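Local atomic coordinates of shikimate dehydrogenase (NADP(+)) (Listeria monocytogenes, PDB entry 3TNL), a protein that probably catalyses the reversible NADP-linked interconversion of shikimate and 3-dehydroshikimate, the fourth step of the pathway that leads to chorismate and the aromatic amino acids. Residues G140-L145 with D176-I181; M157-A162 with A168-A173; I181-R186 with E195-K200. All coordinates share one frame; numbering follows the deposited sequence.

Contact 1 (G140-L145 with D176-I181); sequences GYMRAL and DGVKEI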
loop_
_atom_site.group_PDB
_atom_site.type_symbol
_atom_site.label_atom_id
_atom_site.label_comp_id
_atom_site.label_asym_id
_atom_site.label_seq_id
_atom_site.Cartn_x
_atom_site.Cartn_y
_atom_site.Cartn_z
ATOM N N GLY B 140 1.475 -7.652 -24.475
ATOM C CA GLY B 140 0.042 -7.898 -24.284
ATOM C C GLY B 140 -0.695 -7.847 -25.622
ATOM O O GLY B 140 -1.549 -8.684 -25.913
ATOM N N TYR B 141 -0.335 -6.861 -26.435
ATOM C CA TYR B 141 -0.923 -6.708 -27.768
ATOM C C TYR B 141 -0.641 -7.938 -28.642
ATOM O O TYR B 141 -1.545 -8.515 -29.240
ATOM C CB TYR B 141 -0.398 -5.419 -28.439
ATOM C CG TYR B 141 -0.949 -5.242 -29.838
ATOM C CD1 TYR B 141 -2.194 -4.634 -30.044
ATOM C CD2 TYR B 141 -0.247 -5.680 -30.932
ATOM C CE1 TYR B 141 -2.733 -4.520 -31.302
ATOM C CE2 TYR B 141 -0.759 -5.564 -32.211
ATOM C CZ TYR B 141 -2.000 -4.985 -32.394
ATOM O OH TYR B 141 -2.514 -4.860 -33.653
ATOM N N MET B 142 0.596 -8.384 -28.667
ATOM C CA MET B 142 0.989 -9.497 -29.481
ATOM C C MET B 142 0.337 -10.798 -29.012
ATOM O O MET B 142 -0.072 -11.621 -29.821
ATOM C CB MET B 142 2.514 -9.605 -29.526
ATOM C CG MET B 142 3.207 -8.397 -30.119
ATOM S SD MET B 142 2.896 -8.114 -31.879
ATOM C CE MET B 142 3.681 -9.563 -32.608
ATOM N N ARG B 143 0.266 -10.982 -27.698
ATOM C CA ARG B 143 -0.324 -12.186 -27.147
ATOM C C ARG B 143 -1.787 -12.247 -27.483
ATOM O O ARG B 143 -2.313 -13.316 -27.845
ATOM C CB ARG B 143 -0.090 -12.217 -25.624
ATOM C CG ARG B 143 -0.662 -13.445 -24.928
ATOM C CD ARG B 143 -0.061 -14.728 -25.428
ATOM N NE ARG B 143 -0.579 -15.869 -24.670
ATOM C CZ ARG B 143 -0.101 -16.293 -23.495
ATOM N NH1 ARG B 143 0.904 -15.669 -22.894
ATOM N NH2 ARG B 143 -0.645 -17.349 -22.907
ATOM N N ALA B 144 -2.472 -11.104 -27.388
ATOM C CA ALA B 144 -3.893 -11.079 -27.701
ATOM C C ALA B 144 -4.135 -11.511 -29.162
ATOM O O ALA B 144 -5.075 -12.235 -29.454
ATOM C CB ALA B 144 -4.466 -9.669 -27.427
ATOM N N LEU B 145 -3.282 -11.087 -30.079
ATOM C CA LEU B 145 -3.434 -11.498 -31.478
ATOM C C LEU B 145 -3.263 -12.994 -31.594
ATOM O O LEU B 145 -4.079 -13.659 -32.208
ATOM C CB LEU B 145 -2.426 -10.792 -32.380
ATOM C CG LEU B 145 -2.585 -9.292 -32.638
ATOM C CD1 LEU B 145 -1.389 -8.810 -33.451
ATOM C CD2 LEU B 145 -3.917 -9.043 -33.340
ATOM N N ASP B 176 9.722 -9.403 -31.911
ATOM C CA ASP B 176 9.073 -10.703 -32.004
ATOM C C ASP B 176 9.101 -11.330 -33.404
ATOM O O ASP B 176 8.581 -12.424 -33.602
ATOM C CB ASP B 176 7.609 -10.595 -31.569
ATOM C CG ASP B 176 7.443 -10.314 -30.080
ATOM O OD1 ASP B 176 8.451 -10.046 -29.378
ATOM O OD2 ASP B 176 6.268 -10.318 -29.652
ATOM N N GLY B 177 9.604 -10.627 -34.394
ATOM C CA GLY B 177 9.715 -11.224 -35.719
ATOM C C GLY B 177 8.786 -10.766 -36.822
ATOM O O GLY B 177 8.733 -11.404 -37.859
ATOM N N VAL B 178 8.022 -9.699 -36.596
ATOM C CA VAL B 178 7.253 -9.117 -37.690
ATOM C C VAL B 178 8.304 -8.644 -38.715
ATOM O O VAL B 178 9.307 -8.017 -38.365
ATOM C CB VAL B 178 6.354 -8.015 -37.169
ATOM C CG1 VAL B 178 5.803 -7.174 -38.303
ATOM C CG2 VAL B 178 5.249 -8.651 -36.316
ATOM N N LYS B 179 8.056 -8.902 -39.991
ATOM C CA LYS B 179 9.050 -8.631 -41.047
ATOM C C LYS B 179 9.153 -7.179 -41.482
ATOM O O LYS B 179 10.245 -6.689 -41.791
ATOM C CB LYS B 179 8.754 -9.518 -42.276
ATOM C CG LYS B 179 9.757 -9.429 -43.442
ATOM C CD LYS B 179 9.229 -10.154 -44.699
ATOM C CE LYS B 179 10.293 -10.177 -45.786
ATOM N NZ LYS B 179 10.804 -8.821 -46.068
ATOM N N GLU B 180 8.009 -6.501 -41.522
ATOM C CA GLU B 180 7.960 -5.118 -41.973
ATOM C C GLU B 180 6.893 -4.378 -41.206
ATOM O O GLU B 180 5.842 -4.955 -40.921
ATOM C CB GLU B 180 7.526 -5.087 -43.446
ATOM C CG GLU B 180 8.332 -5.937 -44.409
ATOM C CD GLU B 180 7.727 -5.899 -45.816
ATOM O OE1 GLU B 180 6.770 -6.686 -46.078
ATOM O OE2 GLU B 180 8.282 -5.134 -46.655
ATOM N N ILE B 181 7.164 -3.132 -40.892
ATOM C CA ILE B 181 6.207 -2.268 -40.212
ATOM C C ILE B 181 6.162 -0.923 -40.908
ATOM O O ILE B 181 7.187 -0.264 -41.083
ATOM C CB ILE B 181 6.575 -2.045 -38.716
ATOM C CG1 ILE B 181 6.560 -3.395 -37.980
ATOM C CG2 ILE B 181 5.609 -1.082 -38.064
ATOM C CD1 ILE B 181 6.945 -3.344 -36.525
#
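Met142, on the helix 137-147, reaches across to Asp176 and Val178, which lie where the chain leaves the helix 164-175 and heads for the strand 180-185. From its CB outward the methionine runs first along the carboxylate: Met142 CB lies 3.8 Å from Asp176 OD2, and Met142 CG comes nearer still, 3.6 Å from the same oxygen. With chi1, chi2 and chi3 all near -60°, the chain folds at each step instead of stretching out. The terminal methyl is thereby turned back, Met142 CE lying 4.0 Å from Asp176 OD2 and 4.1 Å from Val178 CG2. Asp176 OD2 thus meets the methionine from CB and CG to the terminal methyl, arriving from the opposite direction, while Val178 meets only that methyl.

The other carboxylate oxygen, Asp176 OD1, accepts a hydrogen bond from Gln172 NE2 in the last turn of the helix 164-175, which holds the carboxylate to the end of that helix. Gly177 takes a positive phi of 108° and ends the helix in a Schellman motif, a turn that brings Val178 inward beside Met142. Ile152 and Ala173 also pack on both Met142 and Val178.

No hydrogen bond crosses between the segments. With no directional bond, the union rests on shape fit, and the carboxylate is held by Gln172 rather than by Met142.

Contact 2 (M157-A162 with A168-A173); sequences MTICGA and AICIQA. With NAD (nicotinamide-adenine-dinucleotide), chain H.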
loop_
_atom_site.group_PDB
_atom_site.type_symbol
_atom_site.label_atom_id
_atom_site.label_comp_id
_atom_site.label_asym_id
_atom_site.label_seq_id
_atom_site.Cartn_x
_atom_site.Cartn_y
_atom_site.Cartn_z
ATOM N N MET B 157 2.927 -5.332 -40.988
ATOM C CA MET B 157 1.898 -4.605 -40.270
ATOM C C MET B 157 1.948 -3.167 -40.705
ATOM O O MET B 157 3.025 -2.610 -40.889
ATOM C CB MET B 157 2.127 -4.664 -38.742
ATOM C CG MET B 157 1.177 -3.764 -37.927
ATOM S SD MET B 157 1.247 -4.030 -36.128
ATOM C CE MET B 157 2.953 -3.565 -35.806
ATOM N N THR B 158 0.765 -2.574 -40.854
ATOM C CA THR B 158 0.586 -1.152 -41.087
ATOM C C THR B 158 -0.101 -0.652 -39.794
ATOM O O THR B 158 -1.070 -1.217 -39.360
ATOM C CB THR B 158 -0.233 -0.815 -42.308
ATOM O OG1 THR B 158 0.516 -1.230 -43.464
ATOM C CG2 THR B 158 -0.497 0.663 -42.417
ATOM N N ILE B 159 0.430 0.395 -39.199
ATOM C CA ILE B 159 -0.098 0.893 -37.939
ATOM C C ILE B 159 -0.168 2.412 -37.920
ATOM O O ILE B 159 0.730 3.100 -38.429
ATOM C CB ILE B 159 0.741 0.328 -36.774
ATOM C CG1 ILE B 159 0.151 0.719 -35.412
ATOM C CG2 ILE B 159 2.215 0.762 -36.873
ATOM C CD1 ILE B 159 0.839 0.029 -34.233
ATOM N N CYS B 160 -1.251 2.931 -37.340
ATOM C CA CYS B 160 -1.455 4.354 -37.156
ATOM C C CYS B 160 -1.127 4.702 -35.712
ATOM O O CYS B 160 -1.666 4.127 -34.783
ATOM C CB CYS B 160 -2.912 4.768 -37.381
ATOM S SG CYS B 160 -3.506 4.418 -39.031
ATOM N N GLY B 161 -0.220 5.655 -35.538
ATOM C CA GLY B 161 0.132 6.156 -34.222
ATOM C C GLY B 161 1.616 6.150 -33.932
ATOM O O GLY B 161 2.412 5.440 -34.552
ATOM N N ALA B 162 1.960 6.928 -32.915
ATOM C CA ALA B 162 3.362 7.135 -32.489
ATOM C C ALA B 162 3.498 7.577 -31.043
ATOM O O ALA B 162 4.567 8.110 -30.647
ATOM C CB ALA B 162 4.067 8.103 -33.412
ATOM N N ALA B 168 5.342 1.012 -28.196
ATOM C CA ALA B 168 5.546 -0.280 -27.581
ATOM C C ALA B 168 5.149 -1.419 -28.509
ATOM O O ALA B 168 5.857 -2.419 -28.592
ATOM C CB ALA B 168 4.783 -0.361 -26.268
ATOM N N ILE B 169 4.042 -1.262 -29.240
ATOM C CA ILE B 169 3.595 -2.276 -30.160
ATOM C C ILE B 169 4.573 -2.430 -31.311
ATOM O O ILE B 169 4.929 -3.555 -31.691
ATOM C CB ILE B 169 2.170 -1.943 -30.721
ATOM C CG1 ILE B 169 1.116 -2.172 -29.648
ATOM C CG2 ILE B 169 1.823 -2.815 -31.971
ATOM C CD1 ILE B 169 -0.231 -1.507 -29.952
ATOM N N CYS B 170 5.024 -1.308 -31.866
ATOM C CA CYS B 170 5.961 -1.391 -33.010
ATOM C C CYS B 170 7.273 -2.065 -32.633
ATOM O O CYS B 170 7.734 -2.961 -33.352
ATOM C CB CYS B 170 6.265 -0.028 -33.595
ATOM S SG CYS B 170 4.922 0.752 -34.510
ATOM N N ILE B 171 7.864 -1.628 -31.516
ATOM C CA ILE B 171 9.133 -2.180 -31.040
ATOM C C ILE B 171 8.970 -3.645 -30.740
ATOM O O ILE B 171 9.727 -4.478 -31.230
ATOM C CB ILE B 171 9.617 -1.445 -29.764
ATOM C CG1 ILE B 171 10.020 -0.021 -30.113
ATOM C CG2 ILE B 171 10.817 -2.162 -29.127
ATOM C CD1 ILE B 171 11.182 0.057 -31.062
ATOM N N GLN B 172 7.952 -3.971 -29.965
ATOM C CA GLN B 172 7.736 -5.396 -29.578
ATOM C C GLN B 172 7.476 -6.291 -30.807
ATOM O O GLN B 172 7.995 -7.406 -30.919
ATOM C CB GLN B 172 6.609 -5.606 -28.559
ATOM C CG GLN B 172 6.737 -6.952 -27.901
ATOM C CD GLN B 172 7.992 -7.036 -27.027
ATOM O OE1 GLN B 172 8.155 -6.246 -26.098
ATOM N NE2 GLN B 172 8.882 -7.985 -27.334
ATOM N N ALA B 173 6.685 -5.780 -31.744
ATOM C CA ALA B 173 6.380 -6.533 -32.956
ATOM C C ALA B 173 7.687 -6.822 -33.699
ATOM O O ALA B 173 7.914 -7.949 -34.125
ATOM C CB ALA B 173 5.412 -5.750 -33.849
HETATM P PA NAD H . -0.495 9.090 -26.750
HETATM O O1A NAD H . -1.071 10.402 -26.223
HETATM O O2A NAD H . 0.845 8.625 -26.214
HETATM O O5B NAD H . -0.494 9.141 -28.370
HETATM C C5B NAD H . -1.574 9.648 -29.154
HETATM C C4B NAD H . -1.408 9.195 -30.609
HETATM O O4B NAD H . -2.609 9.502 -31.335
HETATM C C3B NAD H . -0.339 9.981 -31.344
HETATM O O3B NAD H . 0.221 9.120 -32.367
HETATM C C2B NAD H . -1.079 11.115 -32.013
HETATM O O2B NAD H . -0.446 11.586 -33.194
HETATM C C1B NAD H . -2.388 10.440 -32.367
HETATM N N9A NAD H . -3.568 11.300 -32.512
HETATM C C8A NAD H . -4.260 11.856 -31.490
HETATM N N7A NAD H . -5.325 12.522 -31.983
HETATM C C5A NAD H . -5.350 12.395 -33.334
HETATM C C6A NAD H . -6.146 12.818 -34.379
HETATM N N6A NAD H . -7.241 13.549 -34.144
HETATM N N1A NAD H . -5.856 12.446 -35.645
HETATM C C2A NAD H . -4.756 11.700 -35.913
HETATM N N3A NAD H . -3.923 11.250 -34.947
HETATM C C4A NAD H . -4.182 11.568 -33.659
HETATM O O3 NAD H . -1.629 7.995 -26.484
HETATM P PN NAD H . -1.429 6.438 -26.134
HETATM O O1N NAD H . -1.162 6.225 -24.665
HETATM O O2N NAD H . -0.516 5.794 -27.179
HETATM O O5D NAD H . -2.913 5.837 -26.319
HETATM C C5D NAD H . -3.501 5.852 -27.614
HETATM C C4D NAD H . -4.730 4.973 -27.491
HETATM O O4D NAD H . -4.337 3.668 -27.031
HETATM C C3D NAD H . -5.702 5.515 -26.455
HETATM O O3D NAD H . -7.017 5.499 -27.018
HETATM C C2D NAD H . -5.594 4.549 -25.287
HETATM O O2D NAD H . -6.802 4.480 -24.497
HETATM C C1D NAD H . -5.246 3.248 -25.998
HETATM N N1N NAD H . -4.550 2.234 -25.203
HETATM C C2N NAD H . -5.092 1.009 -25.069
HETATM C C3N NAD H . -4.443 0.020 -24.337
HETATM C C7N NAD H . -5.019 -1.349 -24.173
HETATM O O7N NAD H . -4.588 -1.998 -23.221
HETATM N N7N NAD H . -5.926 -1.815 -25.058
HETATM C C4N NAD H . -3.212 0.315 -23.731
HETATM C C5N NAD H . -2.669 1.587 -23.888
HETATM C C6N NAD H . -3.362 2.543 -24.631
#
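Met157 and Ile159, alternate residues of the strand 156-160, both point at the helix 164-175 and meet Ile169, Cys170 and Ala173. In the conformer described here (a second was modelled), the methionine is extended through its first two torsions, with CG trans to the backbone N (chi1 173°), and bends only at chi3 (63°). This last turn sets Met157 CE against Ala173 CB at 3.8 Å and beside Ile169 CG2 at 4.1 Å, the two side chains of Met157 and Ile169 crossing at about a right angle.

Ile159 uses two branches. Its long arm is extended and brings Ile159 CD1 to within 3.8 Å of Ile169 CG2; the shorter branch, Ile159 CG2, meets Cys170 SG at 3.6 Å. In this conformer Ile169 CG2 therefore touches the ends of both strand side chains. All five residues are buried, and the close contacts are all between side chains.

Beyond the strand, Ala162 N donates a hydrogen bond of 2.9 Å to O3B of NAD. Strand and helix run nearly antiparallel, at 162°, joined by the glycine-rich turn that begins at Gly161, whose positive phi suits glycine. This is the first beta-alpha unit of a Rossmann fold, with its dinucleotide-binding turn.

Contact 3 (I181-R186 with E195-K200); sequences ISIFNR and EKTVEK. With NAD (nicotinamide-adenine-dinucleotide), chain H.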
loop_
_atom_site.group_PDB
_atom_site.type_symbol
_atom_site.label_atom_id
_atom_site.label_comp_id
_atom_site.label_asym_id
_atom_site.label_seq_id
_atom_site.Cartn_x
_atom_site.Cartn_y
_atom_site.Cartn_z
ATOM N N ILE B 181 7.164 -3.132 -40.892
ATOM C CA ILE B 181 6.207 -2.268 -40.212
ATOM C C ILE B 181 6.162 -0.923 -40.908
ATOM O O ILE B 181 7.187 -0.264 -41.083
ATOM C CB ILE B 181 6.575 -2.045 -38.716
ATOM C CG1 ILE B 181 6.560 -3.395 -37.980
ATOM C CG2 ILE B 181 5.609 -1.082 -38.064
ATOM C CD1 ILE B 181 6.945 -3.344 -36.525
ATOM N N SER B 182 4.968 -0.529 -41.332
ATOM C CA SER B 182 4.728 0.762 -41.911
ATOM C C SER B 182 3.876 1.590 -40.950
ATOM O O SER B 182 2.733 1.236 -40.664
ATOM C CB SER B 182 4.068 0.678 -43.264
ATOM O OG SER B 182 4.967 0.044 -44.179
ATOM N N ILE B 183 4.471 2.681 -40.469
ATOM C CA ILE B 183 3.828 3.578 -39.504
ATOM C C ILE B 183 3.297 4.810 -40.210
ATOM O O ILE B 183 3.984 5.406 -41.050
ATOM C CB ILE B 183 4.848 4.062 -38.438
ATOM C CG1 ILE B 183 5.571 2.862 -37.787
ATOM C CG2 ILE B 183 4.184 5.011 -37.401
ATOM C CD1 ILE B 183 6.777 3.237 -36.915
ATOM N N PHE B 184 2.076 5.198 -39.838
ATOM C CA PHE B 184 1.442 6.415 -40.324
ATOM C C PHE B 184 1.078 7.279 -39.128
ATOM O O PHE B 184 0.493 6.811 -38.163
ATOM C CB PHE B 184 0.197 6.139 -41.149
ATOM C CG PHE B 184 0.501 5.569 -42.499
ATOM C CD1 PHE B 184 0.395 6.352 -43.620
ATOM C CD2 PHE B 184 0.895 4.237 -42.639
ATOM C CE1 PHE B 184 0.685 5.833 -44.869
ATOM C CE2 PHE B 184 1.184 3.709 -43.876
ATOM C CZ PHE B 184 1.104 4.519 -44.997
ATOM N N ASN B 185 1.477 8.543 -39.171
ATOM C CA ASN B 185 1.143 9.458 -38.107
ATOM C C ASN B 185 0.970 10.853 -38.691
ATOM O O ASN B 185 1.608 11.206 -39.698
ATOM C CB ASN B 185 2.246 9.511 -37.011
ATOM C CG ASN B 185 1.703 10.017 -35.680
ATOM O OD1 ASN B 185 1.031 9.242 -34.966
ATOM N ND2 ASN B 185 1.942 11.305 -35.357
ATOM N N ARG B 186 0.115 11.655 -38.068
ATOM C CA ARG B 186 -0.031 13.048 -38.507
ATOM C C ARG B 186 1.223 13.834 -38.137
ATOM O O ARG B 186 2.053 13.382 -37.333
ATOM C CB ARG B 186 -1.268 13.718 -37.897
ATOM C CG ARG B 186 -1.298 13.881 -36.378
ATOM C CD ARG B 186 -2.492 14.670 -35.948
ATOM N NE ARG B 186 -2.544 14.900 -34.511
ATOM C CZ ARG B 186 -3.583 15.464 -33.918
ATOM N NH1 ARG B 186 -3.580 15.668 -32.607
ATOM N NH2 ARG B 186 -4.643 15.785 -34.651
ATOM N N GLU B 195 9.870 8.834 -35.899
ATOM C CA GLU B 195 11.148 8.808 -36.658
ATOM C C GLU B 195 12.197 8.055 -35.815
ATOM O O GLU B 195 12.967 7.246 -36.337
ATOM C CB GLU B 195 11.598 10.208 -37.038
ATOM C CG GLU B 195 10.735 10.865 -38.100
ATOM C CD GLU B 195 11.112 12.335 -38.355
ATOM O OE1 GLU B 195 11.282 13.082 -37.379
ATOM O OE2 GLU B 195 11.191 12.743 -39.538
ATOM N N LYS B 196 12.208 8.311 -34.513
ATOM C CA LYS B 196 13.119 7.586 -33.618
ATOM C C LYS B 196 12.800 6.081 -33.581
ATOM O O LYS B 196 13.706 5.236 -33.630
ATOM C CB LYS B 196 13.097 8.191 -32.204
ATOM C CG LYS B 196 13.909 9.494 -32.083
ATOM C CD LYS B 196 14.193 9.863 -30.608
ATOM C CE LYS B 196 12.943 10.119 -29.780
ATOM N NZ LYS B 196 13.293 10.524 -28.368
ATOM N N THR B 197 11.511 5.723 -33.553
ATOM C CA THR B 197 11.113 4.332 -33.556
ATOM C C THR B 197 11.609 3.615 -34.827
ATOM O O THR B 197 12.094 2.486 -34.760
ATOM C CB THR B 197 9.621 4.241 -33.415
ATOM O OG1 THR B 197 9.262 4.795 -32.135
ATOM C CG2 THR B 197 9.114 2.795 -33.544
ATOM N N VAL B 198 11.451 4.261 -35.971
ATOM C CA VAL B 198 11.943 3.709 -37.227
ATOM C C VAL B 198 13.450 3.426 -37.152
ATOM O O VAL B 198 13.889 2.362 -37.576
ATOM C CB VAL B 198 11.628 4.645 -38.403
ATOM C CG1 VAL B 198 12.407 4.225 -39.674
ATOM C CG2 VAL B 198 10.101 4.640 -38.658
ATOM N N GLU B 199 14.226 4.400 -36.650
ATOM C CA GLU B 199 15.678 4.280 -36.533
ATOM C C GLU B 199 16.030 3.100 -35.623
ATOM O O GLU B 199 16.897 2.291 -35.963
ATOM C CB GLU B 199 16.234 5.611 -36.024
ATOM C CG GLU B 199 17.726 5.817 -36.008
ATOM C CD GLU B 199 18.083 7.223 -35.499
ATOM O OE1 GLU B 199 19.280 7.582 -35.532
ATOM O OE2 GLU B 199 17.159 7.976 -35.071
ATOM N N LYS B 200 15.353 2.994 -34.484
ATOM C CA LYS B 200 15.574 1.877 -33.550
ATOM C C LYS B 200 15.279 0.520 -34.176
ATOM O O LYS B 200 16.060 -0.429 -34.059
ATOM C CB LYS B 200 14.682 2.023 -32.316
ATOM C CG LYS B 200 15.017 3.151 -31.374
ATOM C CD LYS B 200 13.954 3.253 -30.308
ATOM C CE LYS B 200 14.189 4.363 -29.307
ATOM N NZ LYS B 200 12.992 4.511 -28.422
HETATM P PA NAD H . -0.495 9.090 -26.750
HETATM O O1A NAD H . -1.071 10.402 -26.223
HETATM O O2A NAD H . 0.845 8.625 -26.214
HETATM O O5B NAD H . -0.494 9.141 -28.370
HETATM C C5B NAD H . -1.574 9.648 -29.154
HETATM C C4B NAD H . -1.408 9.195 -30.609
HETATM O O4B NAD H . -2.609 9.502 -31.335
HETATM C C3B NAD H . -0.339 9.981 -31.344
HETATM O O3B NAD H . 0.221 9.120 -32.367
HETATM C C2B NAD H . -1.079 11.115 -32.013
HETATM O O2B NAD H . -0.446 11.586 -33.194
HETATM C C1B NAD H . -2.388 10.440 -32.367
HETATM N N9A NAD H . -3.568 11.300 -32.512
HETATM C C8A NAD H . -4.260 11.856 -31.490
HETATM N N7A NAD H . -5.325 12.522 -31.983
HETATM C C5A NAD H . -5.350 12.395 -33.334
HETATM C C6A NAD H . -6.146 12.818 -34.379
HETATM N N6A NAD H . -7.241 13.549 -34.144
HETATM N N1A NAD H . -5.856 12.446 -35.645
HETATM C C2A NAD H . -4.756 11.700 -35.913
HETATM N N3A NAD H . -3.923 11.250 -34.947
HETATM C C4A NAD H . -4.182 11.568 -33.659
HETATM O O3 NAD H . -1.629 7.995 -26.484
HETATM P PN NAD H . -1.429 6.438 -26.134
HETATM O O1N NAD H . -1.162 6.225 -24.665
HETATM O O2N NAD H . -0.516 5.794 -27.179
HETATM O O5D NAD H . -2.913 5.837 -26.319
HETATM C C5D NAD H . -3.501 5.852 -27.614
HETATM C C4D NAD H . -4.730 4.973 -27.491
HETATM O O4D NAD H . -4.337 3.668 -27.031
HETATM C C3D NAD H . -5.702 5.515 -26.455
HETATM O O3D NAD H . -7.017 5.499 -27.018
HETATM C C2D NAD H . -5.594 4.549 -25.287
HETATM O O2D NAD H . -6.802 4.480 -24.497
HETATM C C1D NAD H . -5.246 3.248 -25.998
HETATM N N1N NAD H . -4.550 2.234 -25.203
HETATM C C2N NAD H . -5.092 1.009 -25.069
HETATM C C3N NAD H . -4.443 0.020 -24.337
HETATM C C7N NAD H . -5.019 -1.349 -24.173
HETATM O O7N NAD H . -4.588 -1.998 -23.221
HETATM N N7N NAD H . -5.926 -1.815 -25.058
HETATM C C4N NAD H . -3.212 0.315 -23.731
HETATM C C5N NAD H . -2.669 1.587 -23.888
HETATM C C6N NAD H . -3.362 2.543 -24.631
#
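The second beta-alpha-beta unit of the Rossmann domain, built from strand 180-185, helix 191-204 and strand 208-213, is where Ile183 packs on Thr197 and Val198. On the strand side a single methyl does the touching: Ile183 CD1 lies 4.0 Å from Val198 CG2 and 4.1 Å from Thr197 CG2. The isoleucine crosses Thr197 at about a right angle but slides past Val198 in the opposite direction. With CG2 of Thr197 facing the strand, its hydroxyl OG1 bonds back to Asn193 O within the helix. Cys170 and Leu211 also pack against Ile183, so neighbouring elements continue this apolar layer.

At the strand's C-terminal end the chain turns to the cofactor. Asn185 grips both hydroxyls of the adenosine ribose: OD1 accepts a hydrogen bond of 2.7 Å from NAD O3B, and ND2 donates a longer one of 3.2 Å to NAD O2B. ND2 also donates to Arg186 O at 2.9 Å, in the plane of that carbonyl and on a lone pair, although the acceptor is tilted 29° from the amide plane of Asn185; this further limits rotation of the amide. The Arg186 chain is extended from CG to NE, which carries its guanidinium out to the adenine, while NE forms a salt bridge with Asp188. One face covers the base: NAD C5A lies 3.6 Å above the guanidinium plane of Arg186, over that group's centre.

Along the chain, the helix 137-147 comes first, and contact 1 closes a loop of 30 residues, tying this helix to the turn between helix 164-175 and strand 180-185. Nested inside that loop is contact 2, a short closure in which the strand 156-160 meets the helix that directly follows. Contact 3 comes afterwards, in series with both; its first segment overlaps the second segment of contact 1 at Ile181. The strands 156-160 and 180-185 are neighbours in the parallel sheet: Ile159 N lies 2.9 Å from Ser182 O, a probable hydrogen bond. Contacts 2 and 3 set the helices 164-175 and 191-204 against this sheet, and both include residues touching NAD.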